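Long-range contacts in cellulose binding domain-containing protein (Clostridium clariflavum, PDB 4B96), which probably binds cellulose, as the calcium-binding family 3b carbohydrate-binding module of a larger membrane-associated biomass-sensing protein: residues S18-W23 against F104-R109; F25-T30 against G93-G98; N39-Y44 against I140-V145; D68-V73 against T89-S94. One frame throughout, in Å; residues are numbered along the deposited sequence.

Contact 1: S18-W23 against F104-R109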
loop_
_atom_site.group_PDB
_atom_site.type_symbol
_atom_site.label_atom_id
_atom_site.label_comp_id
_atom_site.label_asym_id
_atom_site.label_seq_id
_atom_site.Cartn_x
_atom_site.Cartn_y
_atom_site.Cartn_z
ATOM N N SER A 18 -3.718 22.770 -14.617
ATOM C CA SER A 18 -5.004 22.328 -15.127
ATOM C C SER A 18 -6.120 22.953 -14.301
ATOM O O SER A 18 -5.984 23.079 -13.096
ATOM C CB SER A 18 -5.074 20.788 -15.031
ATOM O OG SER A 18 -6.357 20.325 -15.398
ATOM N N LYS A 19 -7.247 23.266 -14.930
ATOM C CA LYS A 19 -8.401 23.776 -14.184
ATOM C C LYS A 19 -9.141 22.683 -13.433
ATOM O O LYS A 19 -9.899 22.973 -12.492
ATOM C CB LYS A 19 -9.342 24.537 -15.094
ATOM C CG LYS A 19 -8.705 25.849 -15.501
ATOM C CD LYS A 19 -9.636 26.749 -16.312
ATOM C CE LYS A 19 -8.903 27.977 -16.829
ATOM N NZ LYS A 19 -9.932 28.899 -17.416
ATOM N N ALA A 20 -8.904 21.428 -13.806
ATOM C CA ALA A 20 -9.588 20.342 -13.154
ATOM C C ALA A 20 -8.573 19.279 -12.761
ATOM O O ALA A 20 -7.606 19.003 -13.499
ATOM C CB ALA A 20 -10.696 19.758 -14.063
ATOM N N ILE A 21 -8.777 18.671 -11.597
ATOM C CA ILE A 21 -8.032 17.505 -11.235
ATOM C C ILE A 21 -8.979 16.307 -11.415
ATOM O O ILE A 21 -10.118 16.352 -10.932
ATOM C CB ILE A 21 -7.547 17.606 -9.766
ATOM C CG1 ILE A 21 -6.356 18.594 -9.704
ATOM C CG2 ILE A 21 -7.098 16.175 -9.250
ATOM C CD1 ILE A 21 -5.917 18.902 -8.223
ATOM N N ARG A 22 -8.557 15.269 -12.145
ATOM C CA ARG A 22 -9.444 14.097 -12.320
ATOM C C ARG A 22 -9.056 13.002 -11.366
ATOM O O ARG A 22 -7.910 12.511 -11.398
ATOM C CB ARG A 22 -9.418 13.607 -13.771
ATOM C CG ARG A 22 -9.971 14.695 -14.694
ATOM C CD ARG A 22 -11.537 14.784 -14.553
ATOM N NE ARG A 22 -12.222 13.535 -14.908
ATOM C CZ ARG A 22 -12.552 13.209 -16.144
ATOM N NH1 ARG A 22 -12.272 14.042 -17.141
ATOM N NH2 ARG A 22 -13.138 12.036 -16.393
ATOM N N TRP A 23 -9.961 12.655 -10.465
ATOM C CA TRP A 23 -9.638 11.614 -9.489
ATOM C C TRP A 23 -10.126 10.216 -9.915
ATOM O O TRP A 23 -10.112 9.278 -9.102
ATOM C CB TRP A 23 -10.199 12.013 -8.140
ATOM C CG TRP A 23 -11.651 12.577 -8.204
ATOM C CD1 TRP A 23 -12.046 13.921 -8.228
ATOM C CD2 TRP A 23 -12.850 11.801 -8.265
ATOM N NE1 TRP A 23 -13.434 13.989 -8.257
ATOM C CE2 TRP A 23 -13.942 12.704 -8.308
ATOM C CE3 TRP A 23 -13.107 10.414 -8.285
ATOM C CZ2 TRP A 23 -15.270 12.260 -8.372
ATOM C CZ3 TRP A 23 -14.418 9.967 -8.340
ATOM C CH2 TRP A 23 -15.499 10.902 -8.385
ATOM N N PHE A 104 -15.981 8.132 -11.914
ATOM C CA PHE A 104 -15.201 9.183 -12.585
ATOM C C PHE A 104 -15.694 10.556 -12.135
ATOM O O PHE A 104 -16.883 10.759 -11.934
ATOM C CB PHE A 104 -15.381 9.208 -14.112
ATOM C CG PHE A 104 -15.051 7.912 -14.785
ATOM C CD1 PHE A 104 -14.503 6.858 -14.082
ATOM C CD2 PHE A 104 -15.294 7.749 -16.128
ATOM C CE1 PHE A 104 -14.207 5.644 -14.725
ATOM C CE2 PHE A 104 -15.004 6.534 -16.750
ATOM C CZ PHE A 104 -14.488 5.491 -16.039
ATOM N N GLY A 105 -14.783 11.505 -11.997
ATOM C CA GLY A 105 -15.222 12.867 -11.719
ATOM C C GLY A 105 -14.034 13.772 -11.542
ATOM O O GLY A 105 -12.895 13.379 -11.795
ATOM N N ALA A 106 -14.316 14.996 -11.104
ATOM C CA ALA A 106 -13.311 16.025 -11.043
ATOM C C ALA A 106 -13.449 16.824 -9.747
ATOM O O ALA A 106 -14.532 16.846 -9.105
ATOM C CB ALA A 106 -13.485 16.974 -12.277
ATOM N N ILE A 107 -12.374 17.522 -9.375
ATOM C CA ILE A 107 -12.536 18.700 -8.515
ATOM C C ILE A 107 -11.978 19.953 -9.235
ATOM O O ILE A 107 -11.057 19.840 -10.056
ATOM C CB ILE A 107 -11.772 18.535 -7.168
ATOM C CG1 ILE A 107 -10.298 18.182 -7.412
ATOM C CG2 ILE A 107 -12.497 17.527 -6.276
ATOM C CD1 ILE A 107 -9.432 18.157 -6.118
ATOM N N THR A 108 -12.537 21.117 -8.930
ATOM C CA THR A 108 -12.155 22.368 -9.586
ATOM C C THR A 108 -12.150 23.401 -8.470
ATOM O O THR A 108 -12.818 23.209 -7.455
ATOM C CB THR A 108 -13.240 22.756 -10.653
ATOM O OG1 THR A 108 -14.552 22.709 -10.037
ATOM C CG2 THR A 108 -13.227 21.746 -11.825
ATOM N N ARG A 109 -11.408 24.483 -8.643
ATOM C CA ARG A 109 -11.520 25.619 -7.743
ATOM C C ARG A 109 -12.792 26.358 -8.127
ATOM O O ARG A 109 -13.099 26.536 -9.331
ATOM C CB ARG A 109 -10.336 26.584 -7.910
ATOM C CG ARG A 109 -9.001 25.949 -7.533
ATOM C CD ARG A 109 -7.951 27.022 -7.753
ATOM N NE ARG A 109 -6.677 26.624 -7.168
ATOM C CZ ARG A 109 -5.632 27.457 -7.092
ATOM N NH1 ARG A 109 -5.722 28.691 -7.614
ATOM N NH2 ARG A 109 -4.486 27.060 -6.500
HETATM O O HOH W 1 -10.294 25.217 -11.135
#
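Trp23 lays its indole over the bare backbone of Gly105, and this is the main bump-and-hollow fit between 18-23 and 104-109. CG takes the crowded position between the backbone N and the carbonyl carbon (chi1 44°), which swings the ring across the partner strand. Gly105 CA sits over the face of the six-membered ring in a CH-pi contact, 3.9 Å from its centroid, and with no side chain at Gly105 the benzo part, CZ2 foremost, rests directly on the peptide. Ile107 CG2 lies 4.1 Å from Trp23 CD1. On the same side of the sheet Ile21 and Ile107 run side by side, CB of Ile21 against CG1 of Ile107 at 3.7 Å. Ala20, Arg22, Ala106 and Thr108 form the other face; there the bent chain of Arg22 curls over the small Ala106, with Arg22 CD 3.7 Å from Ala106 CB. The antiparallel strands are stitched at Ile21 and Ile107: Ile21 N to Ile107 O is 3.0 Å and nearly straight (168°), and Ile107 N returns a bond to Ile21 O. Toward Arg109 a water links Lys19 O to Arg109 N. Tyr44 and Leu86 pack on the inner side, and Ile21 also touches Asp120, a ligand of the bound calcium. Gly105 O accepts two weak bonds, from Arg22 NE and Trp23 N, while Arg22 NH2 forms a salt bridge to Asp24, whose other oxygen takes the Gly105 N-H. Asp24 thus balances Arg22 and holds the Gly105 N-H, the Gly105 O is held only weakly, and the Ile21/Ile107 face packs inward.

Contact 2: F25-T30 against G93-G98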
loop_
_atom_site.group_PDB
_atom_site.type_symbol
_atom_site.label_atom_id
_atom_site.label_comp_id
_atom_site.label_asym_id
_atom_site.label_seq_id
_atom_site.Cartn_x
_atom_site.Cartn_y
_atom_site.Cartn_z
ATOM N N PHE A 25 -11.412 6.642 -10.598
ATOM C CA PHE A 25 -10.884 5.366 -10.140
ATOM C C PHE A 25 -11.836 4.222 -10.412
ATOM O O PHE A 25 -13.047 4.431 -10.672
ATOM C CB PHE A 25 -10.517 5.416 -8.658
ATOM C CG PHE A 25 -11.673 5.741 -7.737
ATOM C CD1 PHE A 25 -12.482 4.714 -7.228
ATOM C CD2 PHE A 25 -11.882 7.070 -7.292
ATOM C CE1 PHE A 25 -13.536 4.993 -6.349
ATOM C CE2 PHE A 25 -12.919 7.363 -6.385
ATOM C CZ PHE A 25 -13.779 6.320 -5.949
ATOM N N VAL A 26 -11.257 3.023 -10.376
ATOM C CA VAL A 26 -12.024 1.794 -10.434
ATOM C C VAL A 26 -11.640 0.975 -9.206
ATOM O O VAL A 26 -10.468 0.739 -8.941
ATOM C CB VAL A 26 -11.660 0.966 -11.689
ATOM C CG1 VAL A 26 -12.494 -0.350 -11.735
ATOM C CG2 VAL A 26 -11.887 1.806 -12.951
ATOM N N ILE A 27 -12.617 0.600 -8.404
ATOM C CA ILE A 27 -12.324 -0.324 -7.318
ATOM C C ILE A 27 -12.723 -1.665 -7.833
ATOM O O ILE A 27 -13.880 -1.853 -8.216
ATOM C CB ILE A 27 -13.195 -0.097 -6.102
ATOM C CG1 ILE A 27 -13.001 1.296 -5.521
ATOM C CG2 ILE A 27 -12.939 -1.199 -5.025
ATOM C CD1 ILE A 27 -13.965 1.556 -4.428
ATOM N N GLU A 28 -11.783 -2.594 -7.822
ATOM C CA GLU A 28 -12.023 -3.953 -8.243
ATOM C C GLU A 28 -12.290 -4.808 -6.993
ATOM O O GLU A 28 -11.611 -4.659 -5.960
ATOM C CB GLU A 28 -10.799 -4.487 -9.003
ATOM C CG GLU A 28 -10.439 -3.717 -10.271
ATOM C CD GLU A 28 -9.376 -4.431 -11.135
ATOM O OE1 GLU A 28 -8.475 -5.065 -10.560
ATOM O OE2 GLU A 28 -9.436 -4.370 -12.385
ATOM N N ASN A 29 -13.285 -5.700 -7.082
ATOM C CA ASN A 29 -13.572 -6.656 -6.004
ATOM C C ASN A 29 -12.907 -7.981 -6.362
ATOM O O ASN A 29 -13.382 -8.685 -7.236
ATOM C CB ASN A 29 -15.087 -6.839 -5.829
ATOM C CG ASN A 29 -15.448 -7.778 -4.698
ATOM O OD1 ASN A 29 -14.606 -8.554 -4.185
ATOM N ND2 ASN A 29 -16.736 -7.740 -4.304
ATOM N N THR A 30 -11.806 -8.315 -5.688
ATOM C CA THR A 30 -11.074 -9.552 -5.982
ATOM C C THR A 30 -11.410 -10.673 -5.024
ATOM O O THR A 30 -10.782 -11.736 -5.061
ATOM C CB THR A 30 -9.552 -9.333 -5.895
ATOM O OG1 THR A 30 -9.221 -8.819 -4.584
ATOM C CG2 THR A 30 -9.091 -8.328 -6.947
ATOM N N GLY A 93 -24.353 1.432 -2.849
ATOM C CA GLY A 93 -23.484 0.758 -3.811
ATOM C C GLY A 93 -22.930 -0.523 -3.241
ATOM O O GLY A 93 -22.510 -0.574 -2.074
ATOM N N SER A 94 -22.950 -1.590 -4.043
ATOM C CA SER A 94 -22.476 -2.865 -3.549
ATOM C C SER A 94 -21.687 -3.513 -4.690
ATOM O O SER A 94 -22.243 -3.729 -5.769
ATOM C CB SER A 94 -23.701 -3.703 -3.163
ATOM O OG SER A 94 -23.297 -4.948 -2.632
ATOM N N ILE A 95 -20.388 -3.790 -4.509
ATOM C CA ILE A 95 -19.648 -4.347 -5.637
ATOM C C ILE A 95 -19.719 -5.856 -5.633
ATOM O O ILE A 95 -19.274 -6.470 -4.691
ATOM C CB ILE A 95 -18.149 -3.979 -5.634
ATOM C CG1 ILE A 95 -17.945 -2.494 -5.301
ATOM C CG2 ILE A 95 -17.506 -4.340 -7.006
ATOM C CD1 ILE A 95 -16.425 -2.053 -5.346
ATOM N N PRO A 96 -20.254 -6.455 -6.716
ATOM C CA PRO A 96 -20.294 -7.915 -6.796
ATOM C C PRO A 96 -18.874 -8.498 -6.888
ATOM O O PRO A 96 -17.994 -7.910 -7.513
ATOM C CB PRO A 96 -21.047 -8.180 -8.108
ATOM C CG PRO A 96 -21.892 -6.930 -8.324
ATOM C CD PRO A 96 -20.977 -5.802 -7.822
ATOM N N PRO A 97 -18.676 -9.660 -6.278
ATOM C CA PRO A 97 -17.420 -10.403 -6.440
ATOM C C PRO A 97 -17.062 -10.581 -7.931
ATOM O O PRO A 97 -17.927 -11.012 -8.719
ATOM C CB PRO A 97 -17.718 -11.771 -5.823
ATOM C CG PRO A 97 -19.045 -11.724 -5.244
ATOM C CD PRO A 97 -19.704 -10.400 -5.529
ATOM N N GLY A 98 -15.814 -10.266 -8.292
ATOM C CA GLY A 98 -15.382 -10.427 -9.663
ATOM C C GLY A 98 -15.786 -9.195 -10.481
ATOM O O GLY A 98 -15.539 -9.118 -11.671
#
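Asn29 ND2 reaches across to Ile95 O, 2.9 Å away, and this bond is the centre of the contact between 25-30 and 93-98. The carbonyl oxygen lies in the plane of the Asn29 amide, 1° out of it, yet the nitrogen stands well above the carbonyl plane of Ile95, so the bond comes over the peptide face. A second bond closes the outer end, Gly98 N to Asn29 O at 3.1 Å. Side chain and backbone carbonyl of Asn29 therefore hold the Ile95-Gly98 segment at two points, with Pro97 CA packed against Asn29 CG. Closer to the backbone, Asn29 CB packs on Ile95 CG2 at 3.7 Å. Further in, Ile27 and Ile95 cross at about a right angle, with CG2 of Ile27 touching CD1 of Ile95 at 3.6 Å.

The second shell fixes the amide. CG is anti to the backbone N (chi1 -178°), OD1 accepts from Gly31 N, and ND2 also donates to Ser33 O, so both ends of the group are engaged and its flip is settled. Pro96 and Pro97 also touch Tyr34. Strand 25-29 is flanked in its sheet by strands 5-9 and 100-109, Ile95 also packs on Ala101, and Ile27 faces Val40 of the opposite sheet; the short strand 94-95 pairs with 35-36 at this end of the sandwich.

Contact 3: N39-Y44 against I140-V145; sequences NVKVRY and ISDKLV
Lys41 turns CG anti to its carbonyl carbon (chi1 -71°) and runs out fully extended from there, while Asp142 sets its carboxylate beside its own backbone N (chi1 -59°); the two side chains cross obliquely and meet tip to tip. Lys41 NZ donates to Asp142 OD1 at 2.8 Å in a salt bridge that uses the syn lone pair, on the side of the other carboxylate oxygen. The aliphatic part follows, with Lys41 CE 3.3 Å from the same OD1. Nearer the backbone, Ser141 N to Asn39 O is 2.8 Å, a hydrogen bond close to straight (161°) and in the carbonyl plane. Asn39 O is shared, since a water donates to it and accepts from Asp142 N, so one carbonyl oxygen holds two successive N-H groups of the turn, the second through solvent. Ser141 OG rests alongside Asn39 CB at 3.7 Å. On the opposite side of the strand pair, Val40 and Ile140 point the same way and graze through CG2 and CG1, 4.2 Å apart. Val40 continues inward to Ile27, whereas Ile140 meets Ile4 of its own chain and Tyr151 of the second subunit; Leu144 packs on its counterpart there. Arg43, next on the face of Lys41, is taken up by a salt bridge to Glu87. Residues Ile140-Lys143 form a type I' turn, with Ile140 and Lys143 bonded reciprocally through N and O: the classic two-residue beta hairpin, here joining strands 136-140 and 143-146 at the edge of one sheet of a CBM3 beta sandwich, its tip held to 39-41 by the salt bridge and the bonds to Asn39 O.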
loop_
_atom_site.group_PDB
_atom_site.type_symbol
_atom_site.label_atom_id
_atom_site.label_comp_id
_atom_site.label_asym_id
_atom_site.label_seq_id
_atom_site.Cartn_x
_atom_site.Cartn_y
_atom_site.Cartn_z
ATOM N N ASN A 39 -19.289 1.516 3.501
ATOM C CA ASN A 39 -18.196 1.498 4.462
ATOM C C ASN A 39 -16.848 1.849 3.856
ATOM O O ASN A 39 -15.817 1.656 4.507
ATOM C CB ASN A 39 -18.098 0.124 5.094
ATOM C CG ASN A 39 -19.325 -0.237 5.877
ATOM O OD1 ASN A 39 -19.959 0.615 6.499
ATOM N ND2 ASN A 39 -19.672 -1.509 5.848
ATOM N N VAL A 40 -16.852 2.379 2.632
ATOM C CA VAL A 40 -15.631 2.586 1.891
ATOM C C VAL A 40 -15.337 4.044 1.667
ATOM O O VAL A 40 -16.203 4.798 1.268
ATOM C CB VAL A 40 -15.711 1.865 0.524
ATOM C CG1 VAL A 40 -14.572 2.263 -0.409
ATOM C CG2 VAL A 40 -15.733 0.344 0.760
ATOM N N LYS A 41 -14.105 4.460 1.952
ATOM C CA LYS A 41 -13.645 5.814 1.612
ATOM C C LYS A 41 -12.463 5.708 0.650
ATOM O O LYS A 41 -11.576 4.816 0.804
ATOM C CB LYS A 41 -13.110 6.473 2.908
ATOM C CG LYS A 41 -14.179 6.809 3.879
ATOM C CD LYS A 41 -13.622 7.223 5.233
ATOM C CE LYS A 41 -14.814 7.325 6.241
ATOM N NZ LYS A 41 -14.456 8.022 7.530
ATOM N N VAL A 42 -12.370 6.644 -0.284
ATOM C CA VAL A 42 -11.240 6.665 -1.195
ATOM C C VAL A 42 -10.635 8.063 -1.120
ATOM O O VAL A 42 -11.396 9.060 -1.109
ATOM C CB VAL A 42 -11.709 6.359 -2.639
ATOM C CG1 VAL A 42 -10.538 6.342 -3.654
ATOM C CG2 VAL A 42 -12.432 5.003 -2.685
ATOM N N ARG A 43 -9.283 8.154 -1.063
ATOM C CA ARG A 43 -8.648 9.469 -0.945
ATOM C C ARG A 43 -7.723 9.784 -2.087
ATOM O O ARG A 43 -6.926 8.933 -2.465
ATOM C CB ARG A 43 -7.851 9.581 0.362
ATOM C CG ARG A 43 -8.800 9.615 1.589
ATOM C CD ARG A 43 -8.004 9.647 2.890
ATOM N NE ARG A 43 -8.990 9.518 3.964
ATOM C CZ ARG A 43 -8.706 9.421 5.258
ATOM N NH1 ARG A 43 -7.459 9.419 5.668
ATOM N NH2 ARG A 43 -9.689 9.309 6.142
ATOM N N TYR A 44 -7.820 11.017 -2.594
ATOM C CA TYR A 44 -6.911 11.560 -3.601
ATOM C C TYR A 44 -6.150 12.696 -2.905
ATOM O O TYR A 44 -6.749 13.685 -2.453
ATOM C CB TYR A 44 -7.711 12.093 -4.784
ATOM C CG TYR A 44 -6.801 12.561 -5.931
ATOM C CD1 TYR A 44 -6.159 13.815 -5.873
ATOM C CD2 TYR A 44 -6.555 11.727 -7.044
ATOM C CE1 TYR A 44 -5.293 14.217 -6.918
ATOM C CE2 TYR A 44 -5.692 12.105 -8.102
ATOM C CZ TYR A 44 -5.079 13.360 -8.037
ATOM O OH TYR A 44 -4.204 13.764 -9.019
ATOM N N ILE A 140 -11.702 0.576 4.420
ATOM C CA ILE A 140 -12.978 -0.086 4.759
ATOM C C ILE A 140 -13.148 0.055 6.248
ATOM O O ILE A 140 -12.259 -0.344 7.028
ATOM C CB ILE A 140 -12.945 -1.568 4.409
ATOM C CG1 ILE A 140 -12.796 -1.747 2.910
ATOM C CG2 ILE A 140 -14.246 -2.257 4.957
ATOM C CD1 ILE A 140 -12.507 -3.223 2.518
ATOM N N SER A 141 -14.242 0.689 6.639
ATOM C CA SER A 141 -14.501 1.133 8.028
ATOM C C SER A 141 -13.260 1.722 8.686
ATOM O O SER A 141 -12.876 1.325 9.807
ATOM C CB SER A 141 -15.081 0.002 8.870
ATOM O OG SER A 141 -16.280 -0.466 8.266
ATOM N N ASP A 142 -12.621 2.626 7.954
ATOM C CA ASP A 142 -11.468 3.346 8.451
ATOM C C ASP A 142 -10.175 2.532 8.604
ATOM O O ASP A 142 -9.165 3.103 9.032
ATOM C CB ASP A 142 -11.798 4.085 9.759
ATOM C CG ASP A 142 -12.961 5.087 9.585
ATOM O OD1 ASP A 142 -12.933 5.893 8.607
ATOM O OD2 ASP A 142 -13.896 5.037 10.407
ATOM N N LYS A 143 -10.184 1.249 8.219
ATOM C CA LYS A 143 -8.927 0.485 8.086
ATOM C C LYS A 143 -8.311 0.695 6.661
ATOM O O LYS A 143 -9.016 0.607 5.654
ATOM C CB LYS A 143 -9.180 -1.004 8.387
ATOM C CG LYS A 143 -7.969 -1.706 8.923
ATOM C CD LYS A 143 -8.281 -3.103 9.454
ATOM C CE LYS A 143 -9.698 -3.235 10.069
ATOM N NZ LYS A 143 -9.985 -4.646 10.562
ATOM N N LEU A 144 -7.004 0.976 6.567
ATOM C CA LEU A 144 -6.382 1.279 5.276
ATOM C C LEU A 144 -6.205 -0.051 4.543
ATOM O O LEU A 144 -5.560 -0.958 5.078
ATOM C CB LEU A 144 -4.990 1.915 5.511
ATOM C CG LEU A 144 -4.149 2.133 4.247
ATOM C CD1 LEU A 144 -4.854 3.075 3.211
ATOM C CD2 LEU A 144 -2.795 2.767 4.712
ATOM N N VAL A 145 -6.824 -0.223 3.373
ATOM C CA VAL A 145 -6.800 -1.528 2.700
ATOM C C VAL A 145 -6.092 -1.478 1.349
ATOM O O VAL A 145 -5.951 -2.510 0.696
ATOM C CB VAL A 145 -8.208 -2.158 2.526
ATOM C CG1 VAL A 145 -8.846 -2.380 3.882
ATOM C CG2 VAL A 145 -9.092 -1.245 1.601
HETATM O O HOH W 2 -13.869 3.647 5.624
#

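Contact 4: D68-V73 against T89-S94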
loop_
_atom_site.group_PDB
_atom_site.type_symbol
_atom_site.label_atom_id
_atom_site.label_comp_id
_atom_site.label_asym_id
_atom_site.label_seq_id
_atom_site.Cartn_x
_atom_site.Cartn_y
_atom_site.Cartn_z
ATOM N N ASP A 68 -25.570 9.549 -4.995
ATOM C CA ASP A 68 -24.916 8.412 -4.293
ATOM C C ASP A 68 -23.439 8.558 -4.006
ATOM O O ASP A 68 -22.921 7.797 -3.194
ATOM C CB ASP A 68 -25.140 7.088 -5.030
ATOM C CG ASP A 68 -26.635 6.723 -5.120
ATOM O OD1 ASP A 68 -27.429 7.317 -4.360
ATOM O OD2 ASP A 68 -27.015 5.837 -5.924
ATOM N N VAL A 69 -22.748 9.465 -4.701
ATOM C CA VAL A 69 -21.311 9.590 -4.558
ATOM C C VAL A 69 -21.042 10.978 -3.956
ATOM O O VAL A 69 -21.527 11.968 -4.497
ATOM C CB VAL A 69 -20.586 9.484 -5.895
ATOM C CG1 VAL A 69 -19.057 9.610 -5.649
ATOM C CG2 VAL A 69 -20.890 8.134 -6.583
ATOM N N LYS A 70 -20.341 11.050 -2.822
ATOM C CA LYS A 70 -20.139 12.330 -2.116
ATOM C C LYS A 70 -18.658 12.651 -2.024
ATOM O O LYS A 70 -17.843 11.738 -1.956
ATOM C CB LYS A 70 -20.713 12.240 -0.686
ATOM C CG LYS A 70 -22.220 11.876 -0.649
ATOM C CD LYS A 70 -23.039 12.914 -1.373
ATOM C CE LYS A 70 -24.540 12.744 -1.094
ATOM N NZ LYS A 70 -25.311 13.701 -1.980
ATOM N N GLY A 71 -18.304 13.934 -1.997
ATOM C CA GLY A 71 -16.898 14.278 -1.912
ATOM C C GLY A 71 -16.697 15.449 -0.956
ATOM O O GLY A 71 -17.488 16.382 -0.942
ATOM N N LYS A 72 -15.641 15.408 -0.156
ATOM C CA LYS A 72 -15.324 16.554 0.700
ATOM C C LYS A 72 -13.802 16.657 0.800
ATOM O O LYS A 72 -13.098 15.629 0.861
ATOM C CB LYS A 72 -15.896 16.291 2.085
ATOM C CG LYS A 72 -15.698 17.419 3.080
ATOM C CD LYS A 72 -16.539 17.047 4.326
ATOM C CE LYS A 72 -16.518 18.097 5.447
ATOM N NZ LYS A 72 -15.953 19.370 4.955
ATOM N N VAL A 73 -13.275 17.884 0.824
ATOM C CA VAL A 73 -11.814 18.046 0.961
ATOM C C VAL A 73 -11.472 18.256 2.442
ATOM O O VAL A 73 -12.169 19.026 3.148
ATOM C CB VAL A 73 -11.350 19.250 0.102
ATOM C CG1 VAL A 73 -9.871 19.623 0.383
ATOM C CG2 VAL A 73 -11.574 18.916 -1.401
ATOM N N THR A 89 -16.911 9.190 -0.761
ATOM C CA THR A 89 -17.669 8.213 -0.017
ATOM C C THR A 89 -18.953 7.944 -0.815
ATOM O O THR A 89 -19.208 8.619 -1.821
ATOM C CB THR A 89 -18.047 8.742 1.387
ATOM O OG1 THR A 89 -18.669 10.031 1.255
ATOM C CG2 THR A 89 -16.788 8.867 2.307
ATOM N N PHE A 90 -19.717 6.935 -0.384
ATOM C CA PHE A 90 -20.880 6.432 -1.126
ATOM C C PHE A 90 -22.027 6.289 -0.206
ATOM O O PHE A 90 -21.868 5.676 0.851
ATOM C CB PHE A 90 -20.551 5.048 -1.692
ATOM C CG PHE A 90 -19.372 5.089 -2.579
ATOM C CD1 PHE A 90 -18.070 4.956 -2.039
ATOM C CD2 PHE A 90 -19.534 5.348 -3.934
ATOM C CE1 PHE A 90 -16.920 5.038 -2.858
ATOM C CE2 PHE A 90 -18.387 5.441 -4.774
ATOM C CZ PHE A 90 -17.077 5.250 -4.228
ATOM N N GLU A 91 -23.200 6.757 -0.626
ATOM C CA GLU A 91 -24.414 6.574 0.162
ATOM C C GLU A 91 -25.022 5.241 -0.143
ATOM O O GLU A 91 -25.859 4.758 0.605
ATOM C CB GLU A 91 -25.456 7.643 -0.197
ATOM C CG GLU A 91 -24.985 9.061 0.030
ATOM C CD GLU A 91 -25.176 9.533 1.456
ATOM O OE1 GLU A 91 -25.224 8.666 2.364
ATOM O OE2 GLU A 91 -25.292 10.772 1.671
ATOM N N LYS A 92 -24.652 4.668 -1.280
ATOM C CA LYS A 92 -25.247 3.416 -1.740
ATOM C C LYS A 92 -24.320 2.763 -2.753
ATOM O O LYS A 92 -23.583 3.459 -3.472
ATOM C CB LYS A 92 -26.610 3.684 -2.423
ATOM C CG LYS A 92 -27.376 2.418 -2.662
ATOM C CD LYS A 92 -28.170 2.428 -3.985
ATOM C CE LYS A 92 -27.217 2.336 -5.188
ATOM N NZ LYS A 92 -27.905 1.770 -6.362
ATOM N N GLY A 93 -24.353 1.432 -2.849
ATOM C CA GLY A 93 -23.484 0.758 -3.811
ATOM C C GLY A 93 -22.930 -0.523 -3.241
ATOM O O GLY A 93 -22.510 -0.574 -2.074
ATOM N N SER A 94 -22.950 -1.590 -4.043
ATOM C CA SER A 94 -22.476 -2.865 -3.549
ATOM C C SER A 94 -21.687 -3.513 -4.690
ATOM O O SER A 94 -22.243 -3.729 -5.769
ATOM C CB SER A 94 -23.701 -3.703 -3.163
ATOM O OG SER A 94 -23.297 -4.948 -2.632
HETATM O O HOH W 3 -16.949 12.214 1.289
#
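Thr89 opens the contact as the hydrogen-bonded partner of Lys70: Lys70 N to Thr89 O is 2.9 Å and practically straight (177°), and Thr89 N returns a bond of 3.0 Å to Lys70 O. Thr89 OG1, in the crowded position between backbone N and carbonyl carbon, lies 3.6 Å from Lys70 CB and shares a water that reaches Lys70 O only weakly. Phe90 comes next, on the other face, forming an antiparallel non-hydrogen-bonded pair with Val69; the two side chains point the same way, and Val69 CG2 sits against the ring at CD2, 4.1 Å off. Glu91 N then donates to Asp68 O at 2.8 Å from above the carbonyl plane, making the last backbone bond of the pair. The Glu91 side chain, bent at chi2, crosses Lys70 obliquely, so that OE2 touches the methylene CE at 3.5 Å while the charged ends stay farther apart. Lys92 runs alongside Asp68, its CE 3.6 Å from Asp68 OD2, but each polar end has its main partner outside: Asp68 OD2 accepts from Asp64 N, and Lys92 NZ donates to Leu62 O. This is the open end of the hairpin formed by strands 69-75 and 83-90. Strand 69-75, preceded by the short helix 65-68, is outermost in its sheet, 83-90 continues it to strand 40-47, and Val69 and Phe90 turn inward onto Tyr60 of strand 53-60 in the facing sheet.

Overall arrangement
Contacts 1 and 2 both involve strand 20-29, but contact 1 pairs it with strand 100-109 inside one sheet, whereas contact 2 ties its far end to the short strand 94-95 and the loop after it. Contacts 3 and 4 lie in the other sheet, where strands 40-47 and 83-90 are neighbours. Contact 3 is the surface one, resting on a salt bridge and a turn; the other three are partly buried. Contacts 1 and 4 are antiparallel strand pairings with an inward apolar side; contact 2 centres on a buried Asn amide. The apolar sides converge across the sandwich: Ile21 and Trp23 meet Tyr44, Phe25 meets Val42 and Phe90, and Ile27 meets Val40.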